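Local coordinates for protein GH26A (Muricauda sp. MAR_2010_75, PDB 6Q75) that probably hydrolyses glycosidic bonds in polysaccharides as a glycoside hydrolase of family 26, a family best known for beta-mannanases, at residues K199-Y202 and D203-N207; T305-S308 and P309-K313; K320-K324 and D325-F329. One frame throughout, in Å; residues are numbered along the deposited sequence.

Contact 1: residues K199-Y202 and D203-N207; sequences KQLY and DRLVN
Val206 sets one methyl over the face of the Tyr202 ring, one helical turn back in the chain. CG2 of Val206 stands 3.8 Å from the centroid of the Tyr202 ring and 12° off its normal, which defines a CH-pi contact over the centre of the ring, not at its rim. The ring is placed there because CG of Tyr202 lies anti to the backbone N (chi1 -173°), which carries the phenol along the helix toward Val206. The same pair is joined through the backbone, where Val206 N donates to Tyr202 O at 2.8 Å. On the neighbouring side of the helix, CG of Leu201 meets CD1 of Leu205 at 4.1 Å, with Leu205 N bonded to Leu201 O.

The solvent side is polar. ND2 of Asn207 donates to OD1 of Asp203 at 2.9 Å in a nearly straight bond (167°), reaching the carboxylate oxygen on its anti side. A water gives one hydrogen to OD2 of Asp203 and another to Gln200 O (2.8 Å), an oxygen that also accepts Arg204 N.

Helix 194-208 is one of the outer helices of a (beta/alpha)8 barrel. Trp216 of strand 214-221 receives Leu201, Tyr202, Leu205 and Val206, while Tyr243 meets the tyrosine edge-to-face. Arg204 leaves the turn for a salt bridge with Asp154 on helix 144-165.

The helix is thus amphipathic: apolar and aromatic contacts fill its barrel side, while on the outer side the Asn207 amide and the water probably help offset the charge of Asp203.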
loop_
_atom_site.group_PDB
_atom_site.type_symbol
_atom_site.label_atom_id
_atom_site.label_comp_id
_atom_site.label_asym_id
_atom_site.label_seq_id
_atom_site.Cartn_x
_atom_site.Cartn_y
_atom_site.Cartn_z
ATOM N N LYS A 199 5.078 7.520 -12.740
ATOM C CA LYS A 199 4.225 8.217 -13.698
ATOM C C LYS A 199 3.835 7.320 -14.864
ATOM O O LYS A 199 2.723 7.441 -15.394
ATOM C CB LYS A 199 4.931 9.469 -14.204
ATOM C CG LYS A 199 5.216 10.509 -13.119
ATOM C CD LYS A 199 6.134 11.563 -13.692
ATOM C CE LYS A 199 6.939 12.300 -12.643
ATOM N NZ LYS A 199 7.921 13.172 -13.367
ATOM N N GLN A 200 4.730 6.418 -15.273
ATOM C CA GLN A 200 4.409 5.489 -16.357
ATOM C C GLN A 200 3.322 4.507 -15.931
ATOM O O GLN A 200 2.412 4.187 -16.712
ATOM C CB GLN A 200 5.669 4.741 -16.805
ATOM C CG GLN A 200 5.501 3.933 -18.086
ATOM C CD GLN A 200 6.830 3.355 -18.563
ATOM O OE1 GLN A 200 7.102 2.156 -18.409
ATOM N NE2 GLN A 200 7.672 4.208 -19.099
ATOM N N LEU A 201 3.404 4.004 -14.700
ATOM C CA LEU A 201 2.341 3.143 -14.200
ATOM C C LEU A 201 1.040 3.927 -14.085
ATOM O O LEU A 201 -0.037 3.419 -14.419
ATOM C CB LEU A 201 2.732 2.555 -12.839
ATOM C CG LEU A 201 1.675 1.603 -12.245
ATOM C CD1 LEU A 201 1.658 0.309 -13.031
ATOM C CD2 LEU A 201 1.969 1.278 -10.774
ATOM N N TYR A 202 1.127 5.167 -13.601
ATOM C CA TYR A 202 -0.067 5.990 -13.450
ATOM C C TYR A 202 -0.744 6.181 -14.797
ATOM O O TYR A 202 -1.958 5.981 -14.932
ATOM C CB TYR A 202 0.311 7.333 -12.826
ATOM C CG TYR A 202 -0.879 8.184 -12.465
ATOM C CD1 TYR A 202 -1.528 8.919 -13.441
ATOM C CD2 TYR A 202 -1.347 8.264 -11.150
ATOM C CE1 TYR A 202 -2.617 9.700 -13.151
ATOM C CE2 TYR A 202 -2.456 9.066 -10.844
ATOM C CZ TYR A 202 -3.077 9.778 -11.850
ATOM O OH TYR A 202 -4.181 10.583 -11.605
ATOM N N ASP A 203 0.042 6.563 -15.806
ATOM C CA ASP A 203 -0.505 6.736 -17.147
ATOM C C ASP A 203 -1.162 5.452 -17.643
ATOM O O ASP A 203 -2.248 5.493 -18.237
ATOM C CB ASP A 203 0.601 7.204 -18.100
ATOM C CG ASP A 203 0.114 7.399 -19.534
ATOM O OD1 ASP A 203 -0.713 8.307 -19.793
ATOM O OD2 ASP A 203 0.582 6.641 -20.408
ATOM N N ARG A 204 -0.520 4.300 -17.443
ATOM C CA ARG A 204 -1.113 3.088 -17.998
ATOM C C ARG A 204 -2.407 2.731 -17.279
ATOM O O ARG A 204 -3.388 2.337 -17.899
ATOM C CB ARG A 204 -0.138 1.913 -17.935
ATOM C CG ARG A 204 -0.739 0.674 -18.635
ATOM C CD ARG A 204 0.280 -0.286 -19.244
ATOM N NE ARG A 204 -0.371 -1.212 -20.184
ATOM C CZ ARG A 204 -0.482 -1.011 -21.497
ATOM N NH1 ARG A 204 0.024 0.081 -22.057
ATOM N NH2 ARG A 204 -1.094 -1.908 -22.265
ATOM N N LEU A 205 -2.436 2.851 -15.960
ATOM C CA LEU A 205 -3.643 2.430 -15.257
ATOM C C LEU A 205 -4.779 3.434 -15.416
ATOM O O LEU A 205 -5.919 3.052 -15.708
ATOM C CB LEU A 205 -3.303 2.215 -13.793
ATOM C CG LEU A 205 -2.385 1.025 -13.536
ATOM C CD1 LEU A 205 -2.296 0.835 -11.998
ATOM C CD2 LEU A 205 -2.916 -0.241 -14.172
ATOM N N VAL A 206 -4.487 4.722 -15.251
ATOM C CA VAL A 206 -5.556 5.725 -15.264
ATOM C C VAL A 206 -5.965 6.077 -16.689
ATOM O O VAL A 206 -7.154 6.201 -17.004
ATOM C CB VAL A 206 -5.105 6.977 -14.491
ATOM C CG1 VAL A 206 -6.154 8.107 -14.612
ATOM C CG2 VAL A 206 -4.790 6.619 -13.016
ATOM N N ASN A 207 -5.002 6.277 -17.569
ATOM C CA ASN A 207 -5.368 6.752 -18.895
ATOM C C ASN A 207 -5.602 5.614 -19.874
ATOM O O ASN A 207 -6.566 5.652 -20.643
ATOM C CB ASN A 207 -4.294 7.696 -19.422
ATOM C CG ASN A 207 -4.173 8.938 -18.586
ATOM O OD1 ASN A 207 -5.180 9.487 -18.125
ATOM N ND2 ASN A 207 -2.948 9.394 -18.374
HETATM O O HOH W 1 2.280 4.351 -19.537
#

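Contact 2: residues T305-S308 and P309-K313; sequences TANS and PERVK
OG of Ser308 accepts the N-H of Arg311 at 3.0 Å, with an N-H...O angle of 156°. The hydroxyl reaches that N-H because OG sits between the backbone N and the carbonyl carbon of its own residue (chi1 71°), turned over the first helical turn. The carbonyl of the same serine is used as well: Ser308 O takes Val312 N at 3.0 Å, the first i to i+4 bond of the helix. Ser308 is therefore the N-cap of helix 309-316, Pro309 follows as its first residue, and the short loop from helix 302-305 ends here. An alanine here would remove the OG acceptor and would probably leave Arg311 N without its capping partner, fraying the first turn.

Just before the cap, CB of Asn307 rests on CG2 of Val312 at 3.7 Å, and OD1 of Asn307 comes within 3.9 Å of CG of Arg311. That amide is held by backbone groups: OD1 accepts from Leu281 N, and ND2 donates to the carbonyls of Gly279 and of Trp302 in helix 302-305. Val312 also packs on Ile67 of helix 59-68, while the bent chain of Arg311 brings NE to a salt bridge with Glu314, one turn on.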
loop_
_atom_site.group_PDB
_atom_site.type_symbol
_atom_site.label_atom_id
_atom_site.label_comp_id
_atom_site.label_asym_id
_atom_site.label_seq_id
_atom_site.Cartn_x
_atom_site.Cartn_y
_atom_site.Cartn_z
ATOM N N THR A 305 3.269 -12.415 16.324
ATOM C CA THR A 305 4.673 -12.543 16.705
ATOM C C THR A 305 5.287 -11.236 17.191
ATOM O O THR A 305 6.311 -11.271 17.884
ATOM C CB THR A 305 5.490 -13.090 15.531
ATOM O OG1 THR A 305 5.451 -12.147 14.467
ATOM C CG2 THR A 305 4.909 -14.407 15.041
ATOM N N ALA A 306 4.709 -10.089 16.842
ATOM C CA ALA A 306 5.273 -8.799 17.211
ATOM C C ALA A 306 4.393 -8.040 18.188
ATOM O O ALA A 306 4.675 -6.873 18.479
ATOM C CB ALA A 306 5.496 -7.932 15.963
ATOM N N ASN A 307 3.321 -8.661 18.673
ATOM C CA ASN A 307 2.355 -7.988 19.529
ATOM C C ASN A 307 1.801 -9.005 20.507
ATOM O O ASN A 307 1.312 -10.055 20.087
ATOM C CB ASN A 307 1.198 -7.410 18.693
ATOM C CG ASN A 307 1.644 -6.334 17.738
ATOM O OD1 ASN A 307 1.869 -5.154 18.120
ATOM N ND2 ASN A 307 1.788 -6.715 16.484
ATOM N N SER A 308 1.824 -8.683 21.799
ATOM C CA SER A 308 1.098 -9.513 22.725
ATOM C C SER A 308 -0.399 -9.321 22.494
ATOM O O SER A 308 -0.830 -8.275 21.989
ATOM C CB SER A 308 1.461 -9.142 24.165
ATOM O OG SER A 308 0.903 -7.877 24.442
ATOM N N PRO A 309 -1.222 -10.314 22.860
ATOM C CA PRO A 309 -2.683 -10.108 22.762
ATOM C C PRO A 309 -3.151 -8.886 23.526
ATOM O O PRO A 309 -4.071 -8.191 23.090
ATOM C CB PRO A 309 -3.271 -11.394 23.371
ATOM C CG PRO A 309 -2.167 -12.415 23.282
ATOM C CD PRO A 309 -0.875 -11.650 23.389
ATOM N N GLU A 310 -2.533 -8.613 24.679
ATOM C CA GLU A 310 -2.892 -7.427 25.448
ATOM C C GLU A 310 -2.628 -6.147 24.663
ATOM O O GLU A 310 -3.407 -5.192 24.751
ATOM C CB GLU A 310 -2.121 -7.425 26.767
ATOM C CG GLU A 310 -2.508 -8.566 27.703
ATOM C CD GLU A 310 -1.925 -9.941 27.321
ATOM O OE1 GLU A 310 -0.942 -10.017 26.544
ATOM O OE2 GLU A 310 -2.439 -10.957 27.853
ATOM N N ARG A 311 -1.502 -6.088 23.946
ATOM C CA ARG A 311 -1.174 -4.918 23.131
ATOM C C ARG A 311 -2.148 -4.761 21.961
ATOM O O ARG A 311 -2.591 -3.647 21.667
ATOM C CB ARG A 311 0.277 -5.026 22.630
ATOM C CG ARG A 311 0.751 -3.940 21.651
ATOM C CD ARG A 311 0.768 -2.523 22.261
ATOM N NE ARG A 311 1.341 -2.476 23.607
ATOM C CZ ARG A 311 2.649 -2.496 23.864
ATOM N NH1 ARG A 311 3.522 -2.554 22.861
ATOM N NH2 ARG A 311 3.084 -2.462 25.124
ATOM N N VAL A 312 -2.522 -5.867 21.311
ATOM C CA VAL A 312 -3.511 -5.797 20.236
ATOM C C VAL A 312 -4.806 -5.210 20.777
ATOM O O VAL A 312 -5.415 -4.326 20.174
ATOM C CB VAL A 312 -3.756 -7.189 19.625
ATOM C CG1 VAL A 312 -4.917 -7.129 18.612
ATOM C CG2 VAL A 312 -2.471 -7.751 18.993
ATOM N N LYS A 313 -5.243 -5.699 21.939
ATOM C CA LYS A 313 -6.489 -5.224 22.526
ATOM C C LYS A 313 -6.381 -3.772 22.995
ATOM O O LYS A 313 -7.352 -3.014 22.891
ATOM C CB LYS A 313 -6.888 -6.151 23.684
ATOM C CG LYS A 313 -7.216 -7.578 23.232
ATOM C CD LYS A 313 -7.345 -8.563 24.406
ATOM C CE LYS A 313 -8.123 -7.987 25.551
ATOM N NZ LYS A 313 -8.063 -8.853 26.769
#

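Contact 3: residues K320-K324 and D325-F329; sequences KTITK and DEIQF
Two overlapping type I turns leave the end of strand 321-322, Glu326 N donating to Thr323 O at 2.8 Å and Ile327 N to Lys324 O at 3.2 Å; in both, the donor lies above the carbonyl plane, consistent with the short 3-10 turn at 324-326. The Glu326 side chain folds back across the turn, and OE2 accepts Thr323 N at 3.0 Å, 33° out of the carboxylate plane. This side-chain-to-backbone bond is the one a capping box would have, but the threonine hydroxyl is used differently: Thr323 OG1, set between its own backbone N and carbonyl carbon (chi1 55°), donates to OD1 of Asp325 at 2.7 Å on the syn side, the two side chains lying alongside.

CG2 of Ile322 makes the apolar part, touching CB of Glu326 at 3.9 Å and CG1 of Ile327 at 4.0 Å, the isoleucines meeting at about a right angle. Both also pack on Tyr38 of helix 30-40. Bent at chi3 and chi4, Lys324 brings NZ to the carbonyl of Glu101.

Two acidic side chains thus close on Thr323, whose N-H and O-H each serve a different carboxylate; these donors probably ease the charge of Asp325 and Glu326.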
loop_
_atom_site.group_PDB
_atom_site.type_symbol
_atom_site.label_atom_id
_atom_site.label_comp_id
_atom_site.label_asym_id
_atom_site.label_seq_id
_atom_site.Cartn_x
_atom_site.Cartn_y
_atom_site.Cartn_z
ATOM N N LYS A 320 -9.449 6.369 19.804
ATOM C CA LYS A 320 -9.297 6.920 18.462
ATOM C C LYS A 320 -9.179 5.850 17.377
ATOM O O LYS A 320 -9.144 6.201 16.195
ATOM C CB LYS A 320 -8.072 7.837 18.371
ATOM C CG LYS A 320 -8.041 9.012 19.331
ATOM C CD LYS A 320 -9.106 10.021 18.974
ATOM C CE LYS A 320 -8.778 11.393 19.542
ATOM N NZ LYS A 320 -8.473 11.325 20.991
ATOM N N THR A 321 -9.131 4.570 17.735
ATOM C CA THR A 321 -8.979 3.514 16.737
ATOM C C THR A 321 -10.352 3.124 16.223
ATOM O O THR A 321 -11.270 2.889 17.010
ATOM C CB THR A 321 -8.291 2.285 17.334
ATOM O OG1 THR A 321 -6.980 2.637 17.764
ATOM C CG2 THR A 321 -8.195 1.152 16.261
ATOM N N ILE A 322 -10.471 3.011 14.901
ATOM C CA ILE A 322 -11.725 2.682 14.241
ATOM C C ILE A 322 -11.617 1.266 13.686
ATOM O O ILE A 322 -10.707 0.965 12.898
ATOM C CB ILE A 322 -12.030 3.682 13.114
ATOM C CG1 ILE A 322 -12.187 5.089 13.712
ATOM C CG2 ILE A 322 -13.246 3.222 12.280
ATOM C CD1 ILE A 322 -12.176 6.197 12.682
ATOM N N THR A 323 -12.540 0.406 14.090
ATOM C CA THR A 323 -12.659 -0.921 13.513
ATOM C C THR A 323 -13.868 -0.974 12.571
ATOM O O THR A 323 -14.623 0.000 12.409
ATOM C CB THR A 323 -12.706 -1.971 14.621
ATOM O OG1 THR A 323 -13.758 -1.656 15.534
ATOM C CG2 THR A 323 -11.383 -1.979 15.381
ATOM N N LYS A 324 -14.035 -2.121 11.905
ATOM C CA LYS A 324 -14.991 -2.174 10.790
ATOM C C LYS A 324 -16.382 -1.753 11.236
ATOM O O LYS A 324 -17.059 -0.996 10.532
ATOM C CB LYS A 324 -15.028 -3.570 10.167
ATOM C CG LYS A 324 -15.950 -3.666 8.928
ATOM C CD LYS A 324 -15.841 -5.018 8.237
ATOM C CE LYS A 324 -16.437 -6.136 9.075
ATOM N NZ LYS A 324 -17.899 -6.180 9.077
ATOM N N ASP A 325 -16.812 -2.220 12.411
ATOM C CA ASP A 325 -18.139 -1.926 12.935
ATOM C C ASP A 325 -18.349 -0.443 13.214
ATOM O O ASP A 325 -19.494 -0.019 13.394
ATOM C CB ASP A 325 -18.338 -2.726 14.232
ATOM C CG ASP A 325 -17.241 -2.440 15.279
ATOM O OD1 ASP A 325 -16.076 -2.873 15.105
ATOM O OD2 ASP A 325 -17.551 -1.788 16.303
ATOM N N GLU A 326 -17.286 0.353 13.222
ATOM C CA GLU A 326 -17.352 1.762 13.571
ATOM C C GLU A 326 -17.238 2.699 12.385
ATOM O O GLU A 326 -17.257 3.917 12.585
ATOM C CB GLU A 326 -16.239 2.137 14.549
ATOM C CG GLU A 326 -16.166 1.343 15.796
ATOM C CD GLU A 326 -15.050 1.862 16.660
ATOM O OE1 GLU A 326 -15.290 2.851 17.391
ATOM O OE2 GLU A 326 -13.938 1.326 16.582
ATOM N N ILE A 327 -17.061 2.185 11.171
ATOM C CA ILE A 327 -16.937 3.070 10.021
ATOM C C ILE A 327 -18.297 3.690 9.749
ATOM O O ILE A 327 -19.290 2.979 9.560
ATOM C CB ILE A 327 -16.441 2.311 8.785
ATOM C CG1 ILE A 327 -15.063 1.720 9.030
ATOM C CG2 ILE A 327 -16.413 3.264 7.559
ATOM C CD1 ILE A 327 -14.735 0.540 8.058
ATOM N N GLN A 328 -18.349 5.017 9.710
ATOM C CA GLN A 328 -19.593 5.718 9.416
ATOM C C GLN A 328 -19.278 6.866 8.471
ATOM O O GLN A 328 -18.618 7.831 8.866
ATOM C CB GLN A 328 -20.264 6.221 10.694
ATOM N N PHE A 329 -19.684 6.731 7.212
ATOM C CA PHE A 329 -19.560 7.837 6.273
ATOM C C PHE A 329 -20.563 8.934 6.618
ATOM O O PHE A 329 -21.731 8.662 6.913
ATOM C CB PHE A 329 -19.766 7.344 4.844
ATOM C CG PHE A 329 -18.630 6.507 4.328
ATOM C CD1 PHE A 329 -17.381 6.573 4.917
ATOM C CD2 PHE A 329 -18.813 5.645 3.257
ATOM C CE1 PHE A 329 -16.333 5.806 4.450
ATOM C CE2 PHE A 329 -17.770 4.878 2.774
ATOM C CZ PHE A 329 -16.519 4.953 3.386
#

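From the N terminus, contact 1 lies within helix 194-208, between strands 170-173 and 214-221. About a hundred residues on, contact 2 begins helix 309-316, which leads to the last strand, 321-322, and contact 3 turns the chain out of that strand toward the C terminus. The three are local and in series, neither nesting nor crossing; contact 1 runs over two turns of helix, and none closes a long loop. Contacts 1 and 2 lie on opposite sides of the chain's centre, their centres about 39 Å apart. Contacts 2 and 3 have centres about 20 Å apart and nearest atoms about 7 Å apart. Strand 321-322 pairs with strand 46-51, tying the C-terminal part back to the first barrel strand.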